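Long-range contacts in NADH dehydrogenase (Methanothermobacter marburgensis, PDB 4R81), which binds flavin mononucleotide in a flavodoxin-like fold and probably catalyses the oxidation of NAD(P)H with a quinone as electron acceptor: residues Asp126-Val132 with Val166-Glu172; Asp71-His76 with Arg106-Tyr112; Met171-Gly175 with Asn188-Ala192. Residue numbers count along the deposited sequence, not the author numbering.

Contact 1. Residues Asp126-Val132 with Val166-Glu172; sequences DIEKAVV and VKNVTME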
loop_
_atom_site.group_PDB
_atom_site.type_symbol
_atom_site.label_atom_id
_atom_site.label_comp_id
_atom_site.label_asym_id
_atom_site.label_seq_id
_atom_site.Cartn_x
_atom_site.Cartn_y
_atom_site.Cartn_z
ATOM N N ASP A 126 10.747 -10.125 17.741
ATOM C CA ASP A 126 11.640 -11.273 17.808
ATOM C C ASP A 126 11.137 -12.382 16.888
ATOM O O ASP A 126 10.457 -13.311 17.321
ATOM C CB ASP A 126 11.745 -11.766 19.250
ATOM C CG ASP A 126 12.730 -12.896 19.405
ATOM O OD1 ASP A 126 13.647 -13.005 18.564
ATOM O OD2 ASP A 126 12.587 -13.674 20.369
ATOM N N ILE A 127 11.485 -12.274 15.611
ATOM C CA ILE A 127 10.963 -13.168 14.584
ATOM C C ILE A 127 12.099 -13.638 13.689
ATOM O O ILE A 127 12.812 -12.816 13.096
ATOM C CB ILE A 127 9.901 -12.458 13.712
ATOM C CG1 ILE A 127 8.632 -12.157 14.524
ATOM C CG2 ILE A 127 9.561 -13.299 12.478
ATOM C CD1 ILE A 127 7.835 -13.400 14.949
ATOM N N GLU A 128 12.262 -14.954 13.591
ATOM C CA GLU A 128 13.384 -15.538 12.861
ATOM C C GLU A 128 13.207 -15.447 11.344
ATOM O O GLU A 128 14.180 -15.224 10.611
ATOM C CB GLU A 128 13.589 -16.998 13.285
ATOM C CG GLU A 128 14.947 -17.579 12.915
ATOM C CD GLU A 128 16.107 -16.938 13.682
ATOM O OE1 GLU A 128 15.902 -16.471 14.831
ATOM O OE2 GLU A 128 17.231 -16.900 13.136
ATOM N N LYS A 129 11.965 -15.589 10.882
ATOM C CA LYS A 129 11.685 -15.635 9.448
ATOM C C LYS A 129 10.297 -15.116 9.100
ATOM O O LYS A 129 9.329 -15.390 9.801
ATOM C CB LYS A 129 11.815 -17.071 8.931
ATOM C CG LYS A 129 11.691 -17.208 7.421
ATOM C CD LYS A 129 12.089 -18.602 6.982
ATOM C CE LYS A 129 12.404 -18.672 5.493
ATOM N NZ LYS A 129 12.592 -20.093 5.054
ATOM N N ALA A 130 10.209 -14.375 8.003
ATOM C CA ALA A 130 8.924 -14.004 7.437
ATOM C C ALA A 130 8.853 -14.506 6.004
ATOM O O ALA A 130 9.817 -14.374 5.242
ATOM C CB ALA A 130 8.727 -12.503 7.481
ATOM N N VAL A 131 7.708 -15.084 5.651
ATOM C CA VAL A 131 7.447 -15.574 4.305
ATOM C C VAL A 131 6.297 -14.779 3.686
ATOM O O VAL A 131 5.222 -14.652 4.280
ATOM C CB VAL A 131 7.046 -17.060 4.332
ATOM C CG1 VAL A 131 6.783 -17.569 2.921
ATOM C CG2 VAL A 131 8.127 -17.894 5.011
ATOM N N VAL A 132 6.512 -14.236 2.492
ATOM C CA VAL A 132 5.456 -13.518 1.790
ATOM C C VAL A 132 5.020 -14.339 0.586
ATOM O O VAL A 132 5.836 -14.688 -0.263
ATOM C CB VAL A 132 5.936 -12.131 1.310
ATOM C CG1 VAL A 132 4.840 -11.431 0.499
ATOM C CG2 VAL A 132 6.344 -11.283 2.497
ATOM N N VAL A 166 12.906 -8.390 11.604
ATOM C CA VAL A 166 12.769 -9.774 11.149
ATOM C C VAL A 166 14.127 -10.254 10.617
ATOM O O VAL A 166 14.762 -9.563 9.829
ATOM C CB VAL A 166 11.700 -9.908 10.056
ATOM C CG1 VAL A 166 11.648 -11.343 9.549
ATOM C CG2 VAL A 166 10.337 -9.477 10.592
ATOM N N LYS A 167 14.581 -11.426 11.055
ATOM C CA LYS A 167 15.965 -11.819 10.797
ATOM C C LYS A 167 16.224 -12.338 9.384
ATOM O O LYS A 167 17.319 -12.159 8.840
ATOM C CB LYS A 167 16.439 -12.826 11.848
ATOM C CG LYS A 167 16.399 -12.261 13.258
ATOM C CD LYS A 167 17.152 -13.122 14.257
ATOM C CE LYS A 167 17.136 -12.470 15.627
ATOM N NZ LYS A 167 15.755 -12.429 16.198
ATOM N N ASN A 168 15.215 -12.972 8.800
ATOM C CA ASN A 168 15.328 -13.609 7.492
ATOM C C ASN A 168 13.997 -13.477 6.774
ATOM O O ASN A 168 12.946 -13.651 7.393
ATOM C CB ASN A 168 15.659 -15.100 7.642
ATOM C CG ASN A 168 17.000 -15.343 8.304
ATOM O OD1 ASN A 168 18.044 -15.281 7.653
ATOM N ND2 ASN A 168 16.980 -15.637 9.602
ATOM N N VAL A 169 14.035 -13.166 5.480
ATOM C CA VAL A 169 12.810 -12.993 4.699
ATOM C C VAL A 169 12.862 -13.685 3.335
ATOM O O VAL A 169 13.919 -13.764 2.694
ATOM C CB VAL A 169 12.460 -11.496 4.479
ATOM C CG1 VAL A 169 12.225 -10.787 5.805
ATOM C CG2 VAL A 169 13.550 -10.800 3.678
ATOM N N THR A 170 11.700 -14.167 2.898
ATOM C CA THR A 170 11.524 -14.788 1.591
ATOM C C THR A 170 10.229 -14.269 0.975
ATOM O O THR A 170 9.234 -14.123 1.674
ATOM C CB THR A 170 11.392 -16.322 1.704
ATOM O OG1 THR A 170 12.543 -16.868 2.360
ATOM C CG2 THR A 170 11.261 -16.948 0.326
ATOM N N MET A 171 10.238 -13.986 -0.323
ATOM C CA MET A 171 9.002 -13.639 -1.024
ATOM C C MET A 171 8.817 -14.540 -2.239
ATOM O O MET A 171 9.755 -14.767 -3.006
ATOM C CB MET A 171 8.983 -12.161 -1.442
ATOM C CG MET A 171 7.657 -11.694 -2.066
ATOM S SD MET A 171 7.614 -9.923 -2.451
ATOM C CE MET A 171 5.897 -9.677 -2.898
ATOM N N GLU A 172 7.610 -15.069 -2.394
ATOM C CA GLU A 172 7.263 -15.861 -3.566
ATOM C C GLU A 172 6.192 -15.110 -4.333
ATOM O O GLU A 172 5.096 -14.884 -3.814
ATOM C CB GLU A 172 6.702 -17.225 -3.153
ATOM C CG GLU A 172 7.577 -18.011 -2.190
ATOM C CD GLU A 172 8.575 -18.898 -2.885
ATOM O OE1 GLU A 172 8.710 -18.802 -4.124
ATOM O OE2 GLU A 172 9.230 -19.698 -2.185
HETATM O O HOH W 1 13.746 -10.301 15.155
HETATM O O HOH W 2 14.374 -14.948 16.145
#
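Val132 lies beside Met171, its CB 3.8 Å from the CG of the methionine, within the parallel pairing of strands 129-135 and 169-174. The strand segments 129-132 and 169-172 run 4.7 Å apart at closest approach, their directions differing by just 10°. Backbone bonds zigzag between them: Ala130 N donates to Asn168 O (2.9 Å), Thr170 N to Ala130 O (3.0 Å), Val132 N to Thr170 O (2.8 Å) and Glu172 N to Val132 O (2.8 Å). CA-H...O contacts, such as Lys129 CA to Asn168 O at 3.1 Å, lie in the same ladder. Ala130, Val132, Val169 and Met171 point to one face of the sheet, where helix 148-162 packs on the last three; these apolar groups suit a buried layer. Val131 and Thr170 point to the other face, and both, being beta-branched, fit extended backbone. Before the strands, Val166 sets its CG1 3.8 Å from Ala130 CB, where the small alanine leaves room. At the exposed entrance polar groups take over. Lys167 N donates to Ile127 O (3.0 Å), and Asn168 ND2 reaches Glu128 O (3.0 Å). The long Lys167 side chain forms a salt bridge, weak as a hydrogen bond, from NZ to Asp126 OD1 (3.2 Å), while water 2 links NZ to Glu128 OE1. The two parallel neighbours and the connection between them, which contains helix 148-162, form a beta-alpha-beta crossover, the repeating unit of the flavodoxin-like fold, here ending at the edge strand of the chain's sheet.

Contact 2. Residues Asp71-His76 with Arg106-Tyr112; sequences DVMEEH and RVWTYGY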
loop_
_atom_site.group_PDB
_atom_site.type_symbol
_atom_site.label_atom_id
_atom_site.label_comp_id
_atom_site.label_asym_id
_atom_site.label_seq_id
_atom_site.Cartn_x
_atom_site.Cartn_y
_atom_site.Cartn_z
ATOM N N ASP A 71 -6.917 -3.959 19.972
ATOM C CA ASP A 71 -6.753 -4.838 18.822
ATOM C C ASP A 71 -5.285 -4.944 18.415
ATOM O O ASP A 71 -4.815 -6.016 18.025
ATOM C CB ASP A 71 -7.666 -4.435 17.652
ATOM C CG ASP A 71 -7.460 -3.001 17.192
ATOM O OD1 ASP A 71 -6.761 -2.211 17.871
ATOM O OD2 ASP A 71 -8.027 -2.658 16.129
ATOM N N VAL A 72 -4.561 -3.837 18.544
ATOM C CA VAL A 72 -3.124 -3.826 18.286
ATOM C C VAL A 72 -2.369 -4.661 19.327
ATOM O O VAL A 72 -1.466 -5.433 18.981
ATOM C CB VAL A 72 -2.568 -2.383 18.228
ATOM C CG1 VAL A 72 -1.052 -2.395 18.099
ATOM C CG2 VAL A 72 -3.191 -1.630 17.056
ATOM N N MET A 73 -2.760 -4.528 20.595
ATOM C CA MET A 73 -2.155 -5.316 21.668
ATOM C C MET A 73 -2.310 -6.813 21.405
ATOM O O MET A 73 -1.377 -7.592 21.619
ATOM C CB MET A 73 -2.759 -4.944 23.027
ATOM C CG MET A 73 -2.547 -3.495 23.411
ATOM S SD MET A 73 -3.252 -3.084 25.017
ATOM C CE MET A 73 -2.120 -3.958 26.098
ATOM N N GLU A 74 -3.485 -7.207 20.923
ATOM C CA GLU A 74 -3.750 -8.602 20.583
ATOM C C GLU A 74 -2.853 -9.087 19.446
ATOM O O GLU A 74 -2.376 -10.221 19.469
ATOM C CB GLU A 74 -5.230 -8.806 20.224
ATOM C CG GLU A 74 -5.537 -10.117 19.505
ATOM C CD GLU A 74 -5.460 -11.334 20.413
ATOM O OE1 GLU A 74 -5.458 -11.160 21.655
ATOM O OE2 GLU A 74 -5.413 -12.469 19.882
ATOM N N GLU A 75 -2.618 -8.232 18.454
ATOM C CA GLU A 75 -1.719 -8.600 17.362
ATOM C C GLU A 75 -0.300 -8.812 17.884
ATOM O O GLU A 75 0.390 -9.752 17.477
ATOM C CB GLU A 75 -1.745 -7.552 16.246
ATOM C CG GLU A 75 -3.089 -7.466 15.525
ATOM C CD GLU A 75 -3.520 -8.800 14.938
ATOM O OE1 GLU A 75 -2.825 -9.308 14.021
ATOM O OE2 GLU A 75 -4.550 -9.354 15.405
ATOM N N HIS A 76 0.129 -7.950 18.800
ATOM C CA HIS A 76 1.462 -8.077 19.373
ATOM C C HIS A 76 1.605 -9.377 20.171
ATOM O O HIS A 76 2.661 -10.006 20.146
ATOM C CB HIS A 76 1.812 -6.851 20.219
ATOM C CG HIS A 76 1.978 -5.600 19.416
ATOM N ND1 HIS A 76 2.325 -4.389 19.980
ATOM C CD2 HIS A 76 1.856 -5.373 18.086
ATOM C CE1 HIS A 76 2.399 -3.471 19.034
ATOM N NE2 HIS A 76 2.117 -4.039 17.875
ATOM N N ARG A 106 -0.940 0.383 11.599
ATOM C CA ARG A 106 -1.461 0.357 12.963
ATOM C C ARG A 106 -0.700 -0.550 13.928
ATOM O O ARG A 106 -0.683 -0.303 15.140
ATOM C CB ARG A 106 -2.943 -0.041 12.947
ATOM C CG ARG A 106 -3.843 0.919 12.168
ATOM C CD ARG A 106 -5.316 0.632 12.433
ATOM N NE ARG A 106 -5.610 0.755 13.858
ATOM C CZ ARG A 106 -6.145 -0.199 14.617
ATOM N NH1 ARG A 106 -6.499 -1.360 14.089
ATOM N NH2 ARG A 106 -6.340 0.025 15.911
ATOM N N VAL A 107 -0.079 -1.599 13.402
ATOM C CA VAL A 107 0.520 -2.615 14.260
ATOM C C VAL A 107 2.016 -2.393 14.436
ATOM O O VAL A 107 2.570 -2.699 15.484
ATOM C CB VAL A 107 0.172 -4.050 13.769
ATOM C CG1 VAL A 107 0.833 -5.128 14.648
ATOM C CG2 VAL A 107 -1.351 -4.237 13.743
ATOM N N TRP A 108 2.666 -1.815 13.431
ATOM C CA TRP A 108 4.092 -1.528 13.543
ATOM C C TRP A 108 4.293 -0.215 14.309
ATOM O O TRP A 108 4.617 0.823 13.723
ATOM C CB TRP A 108 4.734 -1.430 12.156
ATOM C CG TRP A 108 5.241 -2.719 11.480
ATOM C CD1 TRP A 108 5.931 -2.770 10.308
ATOM C CD2 TRP A 108 5.117 -4.097 11.924
ATOM N NE1 TRP A 108 6.240 -4.068 9.984
ATOM C CE2 TRP A 108 5.757 -4.902 10.955
ATOM C CE3 TRP A 108 4.530 -4.724 13.032
ATOM C CZ2 TRP A 108 5.836 -6.296 11.063
ATOM C CZ3 TRP A 108 4.606 -6.113 13.135
ATOM C CH2 TRP A 108 5.254 -6.881 12.154
ATOM N N THR A 109 4.110 -0.264 15.625
ATOM C CA THR A 109 4.046 0.948 16.448
ATOM C C THR A 109 5.387 1.386 17.010
ATOM O O THR A 109 6.305 0.580 17.162
ATOM C CB THR A 109 3.046 0.770 17.611
ATOM O OG1 THR A 109 3.373 -0.416 18.346
ATOM C CG2 THR A 109 1.653 0.628 17.069
ATOM N N TYR A 110 5.497 2.677 17.316
ATOM C CA TYR A 110 6.711 3.197 17.918
ATOM C C TYR A 110 6.911 2.539 19.278
ATOM O O TYR A 110 5.973 2.439 20.080
ATOM C CB TYR A 110 6.662 4.719 18.064
ATOM C CG TYR A 110 7.967 5.266 18.580
ATOM C CD1 TYR A 110 8.214 5.352 19.942
ATOM C CD2 TYR A 110 8.975 5.653 17.704
ATOM C CE1 TYR A 110 9.413 5.816 20.420
ATOM C CE2 TYR A 110 10.176 6.124 18.173
ATOM C CZ TYR A 110 10.389 6.207 19.533
ATOM O OH TYR A 110 11.586 6.673 20.014
ATOM N N GLY A 111 8.140 2.089 19.529
ATOM C CA GLY A 111 8.463 1.402 20.766
ATOM C C GLY A 111 8.379 -0.106 20.629
ATOM O O GLY A 111 8.846 -0.837 21.504
ATOM N N TYR A 112 7.787 -0.567 19.530
ATOM C CA TYR A 112 7.637 -1.993 19.261
ATOM C C TYR A 112 8.385 -2.404 17.992
ATOM O O TYR A 112 9.335 -3.193 18.047
ATOM C CB TYR A 112 6.155 -2.347 19.126
ATOM C CG TYR A 112 5.891 -3.802 18.794
ATOM C CD1 TYR A 112 6.140 -4.802 19.723
ATOM C CD2 TYR A 112 5.385 -4.172 17.553
ATOM C CE1 TYR A 112 5.890 -6.133 19.426
ATOM C CE2 TYR A 112 5.135 -5.493 17.245
ATOM C CZ TYR A 112 5.390 -6.471 18.185
ATOM O OH TYR A 112 5.145 -7.792 17.885
#
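Asp71, early in helix 70-80, meets the guanidinium of Arg106 with both carboxylate oxygens: OD1 accepts from NH2 (3.0 Å) and OD2 from NH1 (2.9 Å). The paired oxygens match the paired nitrogens of an arginine, and Glu55 engages the same side chain through NE. Val72 follows, pointing at the other segment; its CG2 lies over one face of the guanidinium, 3.7 Å from Arg106 NH2, and 3.4 Å from Arg106 O, while CG1 reaches Thr109 CG2 at 4.2 Å. A turn later Glu75 gives only its aliphatic base, CB resting 3.9 Å from Val107 CG1, since its carboxylate turns to Tyr7 and Trp103. His76 does most. Its NE2 donates to Val107 O (2.8 Å) where helix 98-107 ends, and its ring stacks face-to-face on Tyr112, centroids 3.6 Å apart and planes at 15°. The flat, polar imidazole can do both at once, bonding in its plane and stacking across it. Helix 70-80 is thereby joined to the end of helix 98-107 and the loop after it, where Trp108 meets Trp93 of the second subunit edge-to-face. Chemically, the contact implies a salt bridge between a partly exposed aspartate and a buried arginine at one end and, at the other, a histidine whose NE2 carries a proton.

Contact 3. Residues Met171-Gly175 with Asn188-Ala192; sequences MEILG and NLMRA
In this beta-alpha unit of the flavodoxin-like fold, the last strand of the sheet, 169-174, is followed by helix 185-197, which turns back along it. The axes of strand segment 171-174 and helix segment 188-192 approach to 9.2 Å and run nearly antiparallel, at 164° (signed crossing angle -164°). The strand is extended until Leu174, whose phi/psi of -91/85 makes it the centre of an inverse gamma turn, with Gly175 beyond. Leu174 CA and Asn188 CA are 5.5 Å apart; Glu172 CA and Arg191 CA, 7.9 Å. Helix 18-32 packs beside this face, Val22 touching Leu174 and Phe18, an FMN-binding residue, touching Asn188. Asn188 (chi1 m) points toward the strand, its CG 3.6 Å from Leu174 CB, and its amide suits the end of the strand, where ND2 can donate to Gly175 O (3.0 Å). One helical turn on, Arg191 (m, t, p, chi4 -157°) is long enough to span the gap: NH1 donates to Ile173 O (3.0 Å), while Leu174 CD2, with the leucine in the m, t rotamer, covers one face of the guanidinium. Ala192, small enough to let the helix lie close, brings CB 4.4 Å from Leu174 CD1. Glu172 (chi1 m, chi2 m) completes the charge pair: its OE1 takes a hydrogen bond from Arg191 NH2 at 3.0 Å, and water 3 bridges its OE2 (2.7 Å) to Arg191 O (2.8 Å).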
loop_
_atom_site.group_PDB
_atom_site.type_symbol
_atom_site.label_atom_id
_atom_site.label_comp_id
_atom_site.label_asym_id
_atom_site.label_seq_id
_atom_site.Cartn_x
_atom_site.Cartn_y
_atom_site.Cartn_z
ATOM N N MET A 171 10.238 -13.986 -0.323
ATOM C CA MET A 171 9.002 -13.639 -1.024
ATOM C C MET A 171 8.817 -14.540 -2.239
ATOM O O MET A 171 9.755 -14.767 -3.006
ATOM C CB MET A 171 8.983 -12.161 -1.442
ATOM C CG MET A 171 7.657 -11.694 -2.066
ATOM S SD MET A 171 7.614 -9.923 -2.451
ATOM C CE MET A 171 5.897 -9.677 -2.898
ATOM N N GLU A 172 7.610 -15.069 -2.394
ATOM C CA GLU A 172 7.263 -15.861 -3.566
ATOM C C GLU A 172 6.192 -15.110 -4.333
ATOM O O GLU A 172 5.096 -14.884 -3.814
ATOM C CB GLU A 172 6.702 -17.225 -3.153
ATOM C CG GLU A 172 7.577 -18.011 -2.190
ATOM C CD GLU A 172 8.575 -18.898 -2.885
ATOM O OE1 GLU A 172 8.710 -18.802 -4.124
ATOM O OE2 GLU A 172 9.230 -19.698 -2.185
ATOM N N ILE A 173 6.506 -14.707 -5.559
ATOM C CA ILE A 173 5.496 -14.104 -6.411
ATOM C C ILE A 173 4.799 -15.217 -7.180
ATOM O O ILE A 173 5.372 -15.816 -8.089
ATOM C CB ILE A 173 6.083 -13.057 -7.369
ATOM C CG1 ILE A 173 6.664 -11.890 -6.565
ATOM C CG2 ILE A 173 5.009 -12.567 -8.330
ATOM C CD1 ILE A 173 7.380 -10.853 -7.415
ATOM N N LEU A 174 3.564 -15.504 -6.784
ATOM C CA LEU A 174 2.780 -16.551 -7.422
ATOM C C LEU A 174 1.980 -15.926 -8.562
ATOM O O LEU A 174 0.821 -15.543 -8.395
ATOM C CB LEU A 174 1.882 -17.253 -6.395
ATOM C CG LEU A 174 2.625 -17.789 -5.157
ATOM C CD1 LEU A 174 1.672 -18.361 -4.089
ATOM C CD2 LEU A 174 3.680 -18.830 -5.551
ATOM N N GLY A 175 2.621 -15.804 -9.721
ATOM C CA GLY A 175 2.070 -15.017 -10.811
ATOM C C GLY A 175 1.311 -15.803 -11.861
ATOM O O GLY A 175 1.274 -17.030 -11.824
ATOM N N ASN A 188 1.778 -22.960 -8.680
ATOM C CA ASN A 188 1.848 -21.979 -7.608
ATOM C C ASN A 188 1.478 -22.554 -6.242
ATOM O O ASN A 188 2.074 -22.178 -5.228
ATOM C CB ASN A 188 1.017 -20.733 -7.943
ATOM C CG ASN A 188 1.708 -19.845 -8.949
ATOM O OD1 ASN A 188 2.928 -19.916 -9.105
ATOM N ND2 ASN A 188 0.943 -19.005 -9.637
ATOM N N LEU A 189 0.509 -23.471 -6.220
ATOM C CA LEU A 189 0.136 -24.153 -4.986
ATOM C C LEU A 189 1.257 -25.082 -4.528
ATOM O O LEU A 189 1.471 -25.267 -3.330
ATOM C CB LEU A 189 -1.178 -24.925 -5.160
ATOM C CG LEU A 189 -2.440 -24.077 -5.363
ATOM C CD1 LEU A 189 -3.690 -24.943 -5.450
ATOM C CD2 LEU A 189 -2.589 -23.046 -4.253
ATOM N N MET A 190 1.978 -25.660 -5.484
ATOM C CA MET A 190 3.136 -26.483 -5.159
ATOM C C MET A 190 4.194 -25.624 -4.465
ATOM O O MET A 190 4.811 -26.053 -3.485
ATOM C CB MET A 190 3.720 -27.136 -6.422
ATOM C CG MET A 190 4.687 -28.282 -6.144
ATOM S SD MET A 190 5.625 -28.829 -7.591
ATOM C CE MET A 190 4.319 -28.949 -8.812
ATOM N N ARG A 191 4.401 -24.413 -4.980
ATOM C CA ARG A 191 5.366 -23.486 -4.394
ATOM C C ARG A 191 4.949 -23.069 -2.983
ATOM O O ARG A 191 5.780 -23.013 -2.069
ATOM C CB ARG A 191 5.554 -22.263 -5.303
ATOM C CG ARG A 191 6.203 -22.618 -6.649
ATOM C CD ARG A 191 6.250 -21.446 -7.601
ATOM N NE ARG A 191 7.036 -20.348 -7.055
ATOM C CZ ARG A 191 6.901 -19.082 -7.421
ATOM N NH1 ARG A 191 5.997 -18.749 -8.331
ATOM N NH2 ARG A 191 7.658 -18.147 -6.865
ATOM N N ALA A 192 3.663 -22.791 -2.810
ATOM C CA ALA A 192 3.154 -22.388 -1.507
ATOM C C ALA A 192 3.352 -23.501 -0.474
ATOM O O ALA A 192 3.789 -23.255 0.654
ATOM C CB ALA A 192 1.694 -22.005 -1.609
HETATM O O HOH W 3 8.448 -22.303 -2.364
HETATM O O HOH W 4 9.403 -20.575 -5.623
#

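Overall arrangement
Contact 2 comes first along the chain and closes before contact 1 opens, helix 98-107 being followed by strand 129-135; contact 3 begins on the strand where contact 1 ends. Contacts 1 and 3 share Met171 and Glu172 on strand 169-174, with centres 15 Å apart: one fixes this strand to its neighbour in the sheet, the other lays helix 185-197 against it. Contact 2 joins helix 70-80 to the end of helix 98-107 and the loop after it, its centre 18 Å from that of contact 1 and 28 Å from that of contact 3, across the chain's centre. Together they span one flavodoxin-like domain; Thr109 of contact 2 lies about 8 Å and Gly175 of contact 3 about 7 Å from a bound FMN.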